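Local atomic coordinates of alkaline phosphatase (Thermus thermophilus, PDB entry 7KWD), a protein that probably hydrolyses phosphate monoesters as a homodimeric alkaline phosphatase that uses zinc and magnesium ions. Residues Y326-G329 with E334-Q337; S363-A368 with A380-V385; E367-R370 with G374-L377; V414-D417 with D422-N425. One frame throughout, in Å; residues are numbered along the deposited sequence.

All four contacts lie away from the zinc and magnesium ions and the predicted phosphoserine of the active site, forming a peripheral chain of packing and polar links. Contacts 2 and 3 share helix 362-373, with centres about 8 Å apart, and Leu-377 and Phe-369 of contact 3 continue the apolar packing of contact 2. Contact 4 lies about 13 Å from contact 3, centre to centre, and reaches back through Arg-423, which meets Asp-376 O and the carboxylate of Glu-381. At its other end, with centres about 9 Å apart, contact 4 joins contact 1: Gln-415 OE1 pairs with Tyr-326 OH, and Asn-425 ND2 with Tyr-326 O. Contacts 1 and 4 also touch the second subunit.

Contact 1: Y326-G329 with E334-Q337; sequences YGAG and ESSQ
Ser-335 turns its hydroxyl onto the backbone of Ala-328 within the loop that follows strand 310-325, as the second residue of a type I beta turn, Glu-334 to Gln-337, that leads into helix 337-340. With OG beside its own backbone N and anti to the carbonyl carbon (chi1 -61°), the hydroxyl comes to rest 3.0 Å from Ala-328 N and takes a hydrogen bond from it. The same oxygen donates to Tyr-332 O, so two bonds, one accepted and one given, fix its rotation; Ser-335 OG also lies 3.2 Å from Gly-327 CA, in the residue before Ala-328. The methyl of Ala-328 passes alongside Ser-335, CB to CA 4.2 Å. Glu-334 contributes only the root of its side chain: CB lies 3.5 Å from Ala-328 O, then the chain bends and its end leads away, the side chain touching Lys-420 and Pro-421. Gly-329, with positive phi and no side chain, leaves room for Glu-334 CG. Ser-336 of the same turn reaches Tyr-91 N of the second subunit, which places the loop at the dimer interface. A backbone bond joins the two segments, Glu-334 N to Ala-328 O at 2.9 Å.

Contact 2: S363-A368 with A380-V385; sequences SQVKEA and AEAERV
Helices 362-373 and 379-391, consecutive in the chain and joined by a short loop, pack across each other here, with Val-365 of the first set against Ala-382 and Val-385 of the second. The axes of the two short segments approach to 8.7 Å and cross at 105°, so the contact is a compact patch and not a long ridge. Val-365 carries it. Its CG1, anti to the backbone N (chi1 165°), reaches both partners at once, lying 3.8 Å from Ala-382 CB and 3.8 Å from Val-385 CB. These partners sit three residues apart on one face of their helix, about a turn. The other methyl, Val-365 CG2, meets Val-385 CG1 at 3.9 Å, and the two valines cross obliquely. This helix pair belongs to the peripheral part of the alkaline phosphatase fold, away from the metal site. Leu-356 of helix 349-356 also packs on Val-365, while Met-409 and Ala-412 of helix 406-412 pack on Val-385. The small side chain of Ala-382 lets the backbones come close, with Lys-366 CA and Ala-382 CA 5.9 Å apart. Lys-366 lies at the margin: its extended start carries CE past the alanine methyl, 4.4 Å from Ala-382 CB, and NZ goes on to a salt bridge with Asp-379 at the beginning of helix 379-391.

Contact 3: E367-R370 with G374-L377; sequences EAFR and GVDL
Val-375 N bonds to Phe-369 O at 3.2 Å where the chain, leaving helix 362-373 through Gly-374 (phi 66°), folds back along the last turns of that helix. The helix thus ends at a glycine in the C' position, and a weak bond, Gly-374 N to Arg-370 O at 3.2 Å, lies beside the first. The valine bond is nearly straight, 169° at the hydrogen, though the N-H comes from above the carbonyl plane and does not use a lone pair. Farther along, Leu-377 lays CD1 over one face of the Phe-369 ring, a CH-pi contact 3.6 Å from the centroid and offset toward the rim. Val-375 CG1 touches the same ring obliquely, 4.3 Å from Phe-369 CD2. Met-352 of helix 349-356 and Met-413 also pack on this phenylalanine. On the exposed side Arg-370 sends its aliphatic part past the carboxylate of Asp-376, CG to OD1 3.6 Å, without a charged contact between them. The arginine chain bends at chi3 (57°), which brings its guanidinium alongside Glu-367, one turn back. There it grips side-on and close to its own plane, with Arg-370 NE to Glu-367 OE1 2.8 Å and Arg-370 NH2 to Glu-367 OE2 3.0 Å.

Contact 4: V414-D417 with D422-N425; sequences VQRD and DRPN
The guanidinium groups of Arg-416 and Arg-423 lie flat on one another, centres 3.5 Å apart and planes 11° from parallel, each covering one face of the other. At the edge of Arg-416 sits the carboxylate of Asp-422: its OD2 takes Arg-416 NE at 2.9 Å and Arg-416 NH2 at 3.0 Å, both bonds bent and the oxygen tilted from the guanidinium plane. At the edge of Arg-423, NH1 bonds to Val-414 O at 2.9 Å. The other oxygen of Asp-422 grips the backbone: OD1 accepts Arg-416 N at 2.9 Å on its syn lone pair, and Asp-417 N at 3.0 Å from above the carboxylate plane. A chi1 of 56°, with CG between the backbone N and the carbonyl carbon, lets one carboxylate serve all four donors. Arg-423 adds only a long charge-charge contact to Asp-422, with no N-H aimed at the oxygen. Glu-378 and Glu-381 give Arg-416 and Arg-423 further salt bridges, probably compensating the stacked charges. A water links Gln-415 N to Pro-424 O. Together Arg-416, Asp-422 and Arg-423 form a salt-bridge network with an arginine-arginine stack, which ties up the loop between helix 406-412 and strand 426-428.

Contact 1: Y326-G329 with E334-Q337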
loop_
_atom_site.group_PDB
_atom_site.type_symbol
_atom_site.label_atom_id
_atom_site.label_comp_id
_atom_site.label_asym_id
_atom_site.label_seq_id
_atom_site.Cartn_x
_atom_site.Cartn_y
_atom_site.Cartn_z
ATOM N N TYR A 326 1.268 9.379 8.116
ATOM C CA TYR A 326 2.540 9.807 7.560
ATOM C C TYR A 326 3.428 10.421 8.634
ATOM O O TYR A 326 2.976 10.786 9.716
ATOM C CB TYR A 326 2.341 10.806 6.398
ATOM C CG TYR A 326 1.652 12.102 6.790
ATOM C CD1 TYR A 326 2.348 13.106 7.457
ATOM C CD2 TYR A 326 0.316 12.334 6.450
ATOM C CE1 TYR A 326 1.701 14.304 7.817
ATOM C CE2 TYR A 326 -0.315 13.508 6.797
ATOM C CZ TYR A 326 0.383 14.492 7.489
ATOM O OH TYR A 326 -0.281 15.655 7.825
ATOM N N GLY A 327 4.711 10.521 8.289
ATOM C CA GLY A 327 5.714 10.931 9.257
ATOM C C GLY A 327 5.487 12.366 9.684
ATOM O O GLY A 327 5.312 13.253 8.847
ATOM N N ALA A 328 5.498 12.594 10.995
ATOM C CA ALA A 328 5.181 13.874 11.614
ATOM C C ALA A 328 6.132 14.150 12.775
ATOM O O ALA A 328 6.388 13.280 13.614
ATOM C CB ALA A 328 3.738 13.877 12.111
ATOM N N GLY A 329 6.647 15.371 12.827
ATOM C CA GLY A 329 7.517 15.778 13.908
ATOM C C GLY A 329 8.976 15.544 13.584
ATOM O O GLY A 329 9.341 14.950 12.564
ATOM N N GLU A 334 6.598 12.018 16.234
ATOM C CA GLU A 334 5.242 12.276 16.704
ATOM C C GLU A 334 4.177 11.613 15.830
ATOM O O GLU A 334 2.999 11.941 15.952
ATOM C CB GLU A 334 4.978 13.789 16.801
ATOM C CG GLU A 334 5.892 14.562 17.802
ATOM C CD GLU A 334 5.734 14.125 19.257
ATOM O OE1 GLU A 334 4.621 13.684 19.642
ATOM O OE2 GLU A 334 6.734 14.202 20.006
ATOM N N SER A 335 4.555 10.647 14.996
ATOM C CA SER A 335 3.612 10.172 13.982
ATOM C C SER A 335 2.413 9.448 14.576
ATOM O O SER A 335 1.344 9.411 13.942
ATOM C CB SER A 335 4.334 9.250 12.997
ATOM O OG SER A 335 5.386 9.946 12.323
ATOM N N SER A 336 2.549 8.866 15.775
ATOM C CA SER A 336 1.411 8.151 16.349
ATOM C C SER A 336 0.303 9.063 16.876
ATOM O O SER A 336 -0.789 8.565 17.177
ATOM C CB SER A 336 1.862 7.230 17.481
ATOM O OG SER A 336 2.792 6.272 17.001
ATOM N N GLN A 337 0.534 10.374 16.974
ATOM C CA GLN A 337 -0.521 11.272 17.451
ATOM C C GLN A 337 -1.758 11.185 16.575
ATOM O O GLN A 337 -2.888 11.255 17.070
ATOM C CB GLN A 337 -0.008 12.711 17.486
ATOM C CG GLN A 337 1.025 12.991 18.564
ATOM C CD GLN A 337 0.508 12.618 19.931
ATOM O OE1 GLN A 337 -0.474 13.179 20.407
ATOM N NE2 GLN A 337 1.145 11.636 20.549
#

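Contact 2: S363-A368 with A380-V385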
loop_
_atom_site.group_PDB
_atom_site.type_symbol
_atom_site.label_atom_id
_atom_site.label_comp_id
_atom_site.label_asym_id
_atom_site.label_seq_id
_atom_site.Cartn_x
_atom_site.Cartn_y
_atom_site.Cartn_z
ATOM N N SER A 363 -20.055 29.401 10.728
ATOM C CA SER A 363 -20.115 29.108 12.146
ATOM C C SER A 363 -20.702 27.724 12.392
ATOM O O SER A 363 -20.361 27.075 13.383
ATOM C CB SER A 363 -20.939 30.181 12.845
ATOM O OG SER A 363 -22.313 29.865 12.808
ATOM N N GLN A 364 -21.598 27.263 11.519
ATOM C CA GLN A 364 -22.208 25.949 11.714
ATOM C C GLN A 364 -21.238 24.837 11.327
ATOM O O GLN A 364 -21.134 23.830 12.035
ATOM C CB GLN A 364 -23.504 25.850 10.905
ATOM C CG GLN A 364 -24.494 26.976 11.230
ATOM C CD GLN A 364 -25.692 26.991 10.316
ATOM O OE1 GLN A 364 -25.570 27.237 9.108
ATOM N NE2 GLN A 364 -26.862 26.721 10.884
ATOM N N VAL A 365 -20.532 25.017 10.206
ATOM C CA VAL A 365 -19.416 24.149 9.831
ATOM C C VAL A 365 -18.460 23.990 11.006
ATOM O O VAL A 365 -18.181 22.874 11.475
ATOM C CB VAL A 365 -18.697 24.727 8.599
ATOM C CG1 VAL A 365 -17.302 24.080 8.390
ATOM C CG2 VAL A 365 -19.602 24.587 7.363
ATOM N N LYS A 366 -17.949 25.117 11.496
ATOM C CA LYS A 366 -16.994 25.101 12.595
ATOM C C LYS A 366 -17.523 24.291 13.766
ATOM O O LYS A 366 -16.787 23.500 14.371
ATOM C CB LYS A 366 -16.673 26.548 12.986
ATOM C CG LYS A 366 -15.626 26.714 14.054
ATOM C CD LYS A 366 -15.126 28.183 14.188
ATOM C CE LYS A 366 -15.033 28.917 12.849
ATOM N NZ LYS A 366 -14.093 30.070 12.859
ATOM N N GLU A 367 -18.806 24.432 14.075
ATOM C CA GLU A 367 -19.350 23.665 15.184
ATOM C C GLU A 367 -19.418 22.185 14.841
ATOM O O GLU A 367 -19.174 21.334 15.708
ATOM C CB GLU A 367 -20.728 24.198 15.570
ATOM C CG GLU A 367 -21.490 23.349 16.573
ATOM C CD GLU A 367 -20.745 23.091 17.872
ATOM O OE1 GLU A 367 -19.684 23.722 18.123
ATOM O OE2 GLU A 367 -21.241 22.242 18.644
ATOM N N ALA A 368 -19.749 21.855 13.584
ATOM C CA ALA A 368 -19.834 20.450 13.181
ATOM C C ALA A 368 -18.477 19.759 13.299
ATOM O O ALA A 368 -18.373 18.663 13.860
ATOM C CB ALA A 368 -20.370 20.347 11.754
ATOM N N ALA A 380 -10.760 30.689 7.716
ATOM C CA ALA A 380 -10.570 30.445 6.292
ATOM C C ALA A 380 -10.854 28.994 5.922
ATOM O O ALA A 380 -11.167 28.703 4.758
ATOM C CB ALA A 380 -9.152 30.813 5.856
ATOM N N GLU A 381 -10.712 28.075 6.881
ATOM C CA GLU A 381 -10.938 26.662 6.595
ATOM C C GLU A 381 -12.430 26.380 6.546
ATOM O O GLU A 381 -12.917 25.735 5.614
ATOM C CB GLU A 381 -10.227 25.799 7.645
ATOM C CG GLU A 381 -8.681 25.923 7.597
ATOM C CD GLU A 381 -8.003 25.247 8.768
ATOM O OE1 GLU A 381 -8.596 25.258 9.872
ATOM O OE2 GLU A 381 -6.876 24.717 8.589
ATOM N N ALA A 382 -13.179 26.901 7.519
ATOM C CA ALA A 382 -14.621 26.723 7.479
ATOM C C ALA A 382 -15.208 27.354 6.225
ATOM O O ALA A 382 -16.123 26.788 5.612
ATOM C CB ALA A 382 -15.270 27.300 8.732
ATOM N N GLU A 383 -14.663 28.505 5.802
ATOM C CA GLU A 383 -15.196 29.166 4.614
ATOM C C GLU A 383 -14.976 28.313 3.378
ATOM O O GLU A 383 -15.822 28.271 2.481
ATOM C CB GLU A 383 -14.575 30.552 4.395
ATOM C CG GLU A 383 -14.623 31.487 5.618
ATOM C CD GLU A 383 -15.899 32.342 5.740
ATOM O OE1 GLU A 383 -17.033 31.835 5.532
ATOM O OE2 GLU A 383 -15.750 33.534 6.089
ATOM N N ARG A 384 -13.824 27.642 3.299
ATOM C CA ARG A 384 -13.596 26.746 2.174
ATOM C C ARG A 384 -14.669 25.671 2.123
ATOM O O ARG A 384 -15.177 25.333 1.050
ATOM C CB ARG A 384 -12.221 26.108 2.286
ATOM C CG ARG A 384 -11.046 27.000 1.933
ATOM C CD ARG A 384 -9.815 26.114 1.936
ATOM N NE ARG A 384 -8.540 26.789 2.142
ATOM C CZ ARG A 384 -8.031 27.670 1.299
ATOM N NH1 ARG A 384 -8.714 27.997 0.205
ATOM N NH2 ARG A 384 -6.843 28.211 1.537
ATOM N N VAL A 385 -15.019 25.119 3.281
ATOM C CA VAL A 385 -16.073 24.115 3.330
ATOM C C VAL A 385 -17.394 24.712 2.859
ATOM O O VAL A 385 -18.163 24.063 2.141
ATOM C CB VAL A 385 -16.194 23.541 4.754
ATOM C CG1 VAL A 385 -17.350 22.583 4.831
ATOM C CG2 VAL A 385 -14.909 22.831 5.199
#

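Contact 3: E367-R370 with G374-L377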
loop_
_atom_site.group_PDB
_atom_site.type_symbol
_atom_site.label_atom_id
_atom_site.label_comp_id
_atom_site.label_asym_id
_atom_site.label_seq_id
_atom_site.Cartn_x
_atom_site.Cartn_y
_atom_site.Cartn_z
ATOM N N GLU A 367 -18.806 24.432 14.075
ATOM C CA GLU A 367 -19.350 23.665 15.184
ATOM C C GLU A 367 -19.418 22.185 14.841
ATOM O O GLU A 367 -19.174 21.334 15.708
ATOM C CB GLU A 367 -20.728 24.198 15.570
ATOM C CG GLU A 367 -21.490 23.349 16.573
ATOM C CD GLU A 367 -20.745 23.091 17.872
ATOM O OE1 GLU A 367 -19.684 23.722 18.123
ATOM O OE2 GLU A 367 -21.241 22.242 18.644
ATOM N N ALA A 368 -19.749 21.855 13.584
ATOM C CA ALA A 368 -19.834 20.450 13.181
ATOM C C ALA A 368 -18.477 19.759 13.299
ATOM O O ALA A 368 -18.373 18.663 13.860
ATOM C CB ALA A 368 -20.370 20.347 11.754
ATOM N N PHE A 369 -17.420 20.408 12.810
ATOM C CA PHE A 369 -16.080 19.853 12.961
ATOM C C PHE A 369 -15.678 19.711 14.427
ATOM O O PHE A 369 -15.036 18.718 14.804
ATOM C CB PHE A 369 -15.081 20.723 12.216
ATOM C CG PHE A 369 -14.944 20.361 10.773
ATOM C CD1 PHE A 369 -15.901 20.760 9.869
ATOM C CD2 PHE A 369 -13.853 19.619 10.322
ATOM C CE1 PHE A 369 -15.783 20.425 8.531
ATOM C CE2 PHE A 369 -13.726 19.286 8.988
ATOM C CZ PHE A 369 -14.700 19.689 8.089
ATOM N N ARG A 370 -16.019 20.701 15.263
ATOM C CA ARG A 370 -15.745 20.601 16.691
ATOM C C ARG A 370 -16.454 19.396 17.290
ATOM O O ARG A 370 -15.845 18.577 17.984
ATOM C CB ARG A 370 -16.192 21.887 17.399
ATOM C CG ARG A 370 -15.558 22.167 18.786
ATOM C CD ARG A 370 -16.426 23.129 19.645
ATOM N NE ARG A 370 -17.787 22.610 19.823
ATOM C CZ ARG A 370 -18.083 21.545 20.566
ATOM N NH1 ARG A 370 -17.117 20.920 21.215
ATOM N NH2 ARG A 370 -19.333 21.099 20.664
ATOM N N GLY A 374 -13.663 16.628 16.610
ATOM C CA GLY A 374 -12.736 17.115 17.607
ATOM C C GLY A 374 -11.728 18.119 17.073
ATOM O O GLY A 374 -10.600 18.183 17.564
ATOM N N VAL A 375 -12.109 18.892 16.065
ATOM C CA VAL A 375 -11.212 19.778 15.332
ATOM C C VAL A 375 -11.719 21.209 15.485
ATOM O O VAL A 375 -12.930 21.451 15.426
ATOM C CB VAL A 375 -11.144 19.391 13.833
ATOM C CG1 VAL A 375 -10.596 20.536 12.961
ATOM C CG2 VAL A 375 -10.295 18.137 13.638
ATOM N N ASP A 376 -10.783 22.150 15.660
ATOM C CA ASP A 376 -11.086 23.581 15.801
ATOM C C ASP A 376 -10.593 24.270 14.536
ATOM O O ASP A 376 -9.407 24.576 14.404
ATOM C CB ASP A 376 -10.427 24.173 17.047
ATOM C CG ASP A 376 -11.038 23.648 18.334
ATOM O OD1 ASP A 376 -12.292 23.563 18.414
ATOM O OD2 ASP A 376 -10.265 23.306 19.264
ATOM N N LEU A 377 -11.512 24.492 13.603
ATOM C CA LEU A 377 -11.172 25.076 12.320
ATOM C C LEU A 377 -10.928 26.577 12.421
ATOM O O LEU A 377 -11.601 27.288 13.171
ATOM C CB LEU A 377 -12.307 24.822 11.330
ATOM C CG LEU A 377 -12.375 23.446 10.669
ATOM C CD1 LEU A 377 -13.567 23.429 9.698
ATOM C CD2 LEU A 377 -11.090 23.114 9.945
#

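Contact 4: V414-D417 with D422-N425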
loop_
_atom_site.group_PDB
_atom_site.type_symbol
_atom_site.label_atom_id
_atom_site.label_comp_id
_atom_site.label_asym_id
_atom_site.label_seq_id
_atom_site.Cartn_x
_atom_site.Cartn_y
_atom_site.Cartn_z
ATOM N N VAL A 414 -6.588 19.677 7.797
ATOM C CA VAL A 414 -5.227 19.183 7.690
ATOM C C VAL A 414 -4.432 19.590 8.919
ATOM O O VAL A 414 -4.688 20.616 9.549
ATOM C CB VAL A 414 -4.584 19.708 6.394
ATOM C CG1 VAL A 414 -4.486 21.221 6.442
ATOM C CG2 VAL A 414 -3.207 19.155 6.161
ATOM N N GLN A 415 -3.470 18.746 9.271
ATOM C CA GLN A 415 -2.432 19.072 10.233
ATOM C C GLN A 415 -1.808 20.424 9.939
ATOM O O GLN A 415 -1.434 20.721 8.798
ATOM C CB GLN A 415 -1.347 17.988 10.187
ATOM C CG GLN A 415 -0.277 18.051 11.298
ATOM C CD GLN A 415 0.981 17.247 10.962
ATOM O OE1 GLN A 415 0.957 16.339 10.120
ATOM N NE2 GLN A 415 2.087 17.581 11.613
ATOM N N ARG A 416 -1.687 21.236 10.981
ATOM C CA ARG A 416 -1.024 22.536 10.894
ATOM C C ARG A 416 0.244 22.613 11.735
ATOM O O ARG A 416 1.186 23.316 11.366
ATOM C CB ARG A 416 -1.976 23.654 11.355
ATOM C CG ARG A 416 -3.246 23.793 10.567
ATOM C CD ARG A 416 -4.195 24.740 11.282
ATOM N NE ARG A 416 -4.623 24.163 12.557
ATOM C CZ ARG A 416 -5.299 24.810 13.507
ATOM N NH1 ARG A 416 -5.641 26.089 13.353
ATOM N NH2 ARG A 416 -5.639 24.168 14.615
ATOM N N ASP A 417 0.296 21.900 12.851
ATOM C CA ASP A 417 1.420 21.976 13.778
ATOM C C ASP A 417 2.451 20.937 13.356
ATOM O O ASP A 417 2.306 19.744 13.640
ATOM C CB ASP A 417 0.912 21.742 15.197
ATOM C CG ASP A 417 1.968 21.950 16.249
ATOM O OD1 ASP A 417 3.186 21.854 15.956
ATOM O OD2 ASP A 417 1.560 22.189 17.397
ATOM N N ASP A 422 -1.660 18.516 15.484
ATOM C CA ASP A 422 -2.861 19.014 16.137
ATOM C C ASP A 422 -4.116 18.404 15.550
ATOM O O ASP A 422 -5.166 18.407 16.204
ATOM C CB ASP A 422 -2.944 20.539 16.031
ATOM C CG ASP A 422 -2.884 21.050 14.586
ATOM O OD1 ASP A 422 -2.134 20.485 13.746
ATOM O OD2 ASP A 422 -3.588 22.052 14.311
ATOM N N ARG A 423 -4.028 17.908 14.325
ATOM C CA ARG A 423 -5.077 17.154 13.657
ATOM C C ARG A 423 -4.415 15.966 12.988
ATOM O O ARG A 423 -3.189 15.959 12.790
ATOM C CB ARG A 423 -5.822 18.035 12.649
ATOM C CG ARG A 423 -6.157 19.413 13.212
ATOM C CD ARG A 423 -6.300 20.348 12.060
ATOM N NE ARG A 423 -6.991 21.573 12.422
ATOM C CZ ARG A 423 -7.188 22.567 11.568
ATOM N NH1 ARG A 423 -6.725 22.465 10.330
ATOM N NH2 ARG A 423 -7.834 23.658 11.949
ATOM N N PRO A 424 -5.175 14.930 12.645
ATOM C CA PRO A 424 -4.546 13.674 12.222
ATOM C C PRO A 424 -3.580 13.871 11.067
ATOM O O PRO A 424 -3.934 14.444 10.043
ATOM C CB PRO A 424 -5.737 12.796 11.820
ATOM C CG PRO A 424 -6.888 13.301 12.653
ATOM C CD PRO A 424 -6.652 14.817 12.723
ATOM N N ASN A 425 -2.337 13.388 11.257
ATOM C CA ASN A 425 -1.348 13.275 10.195
ATOM C C ASN A 425 -1.621 12.062 9.291
ATOM O O ASN A 425 -0.766 11.192 9.086
ATOM C CB ASN A 425 0.053 13.210 10.787
ATOM C CG ASN A 425 0.187 12.175 11.878
ATOM O OD1 ASN A 425 -0.557 12.180 12.856
ATOM N ND2 ASN A 425 1.148 11.271 11.711
HETATM O O HOH W 1 -2.924 16.040 7.791
#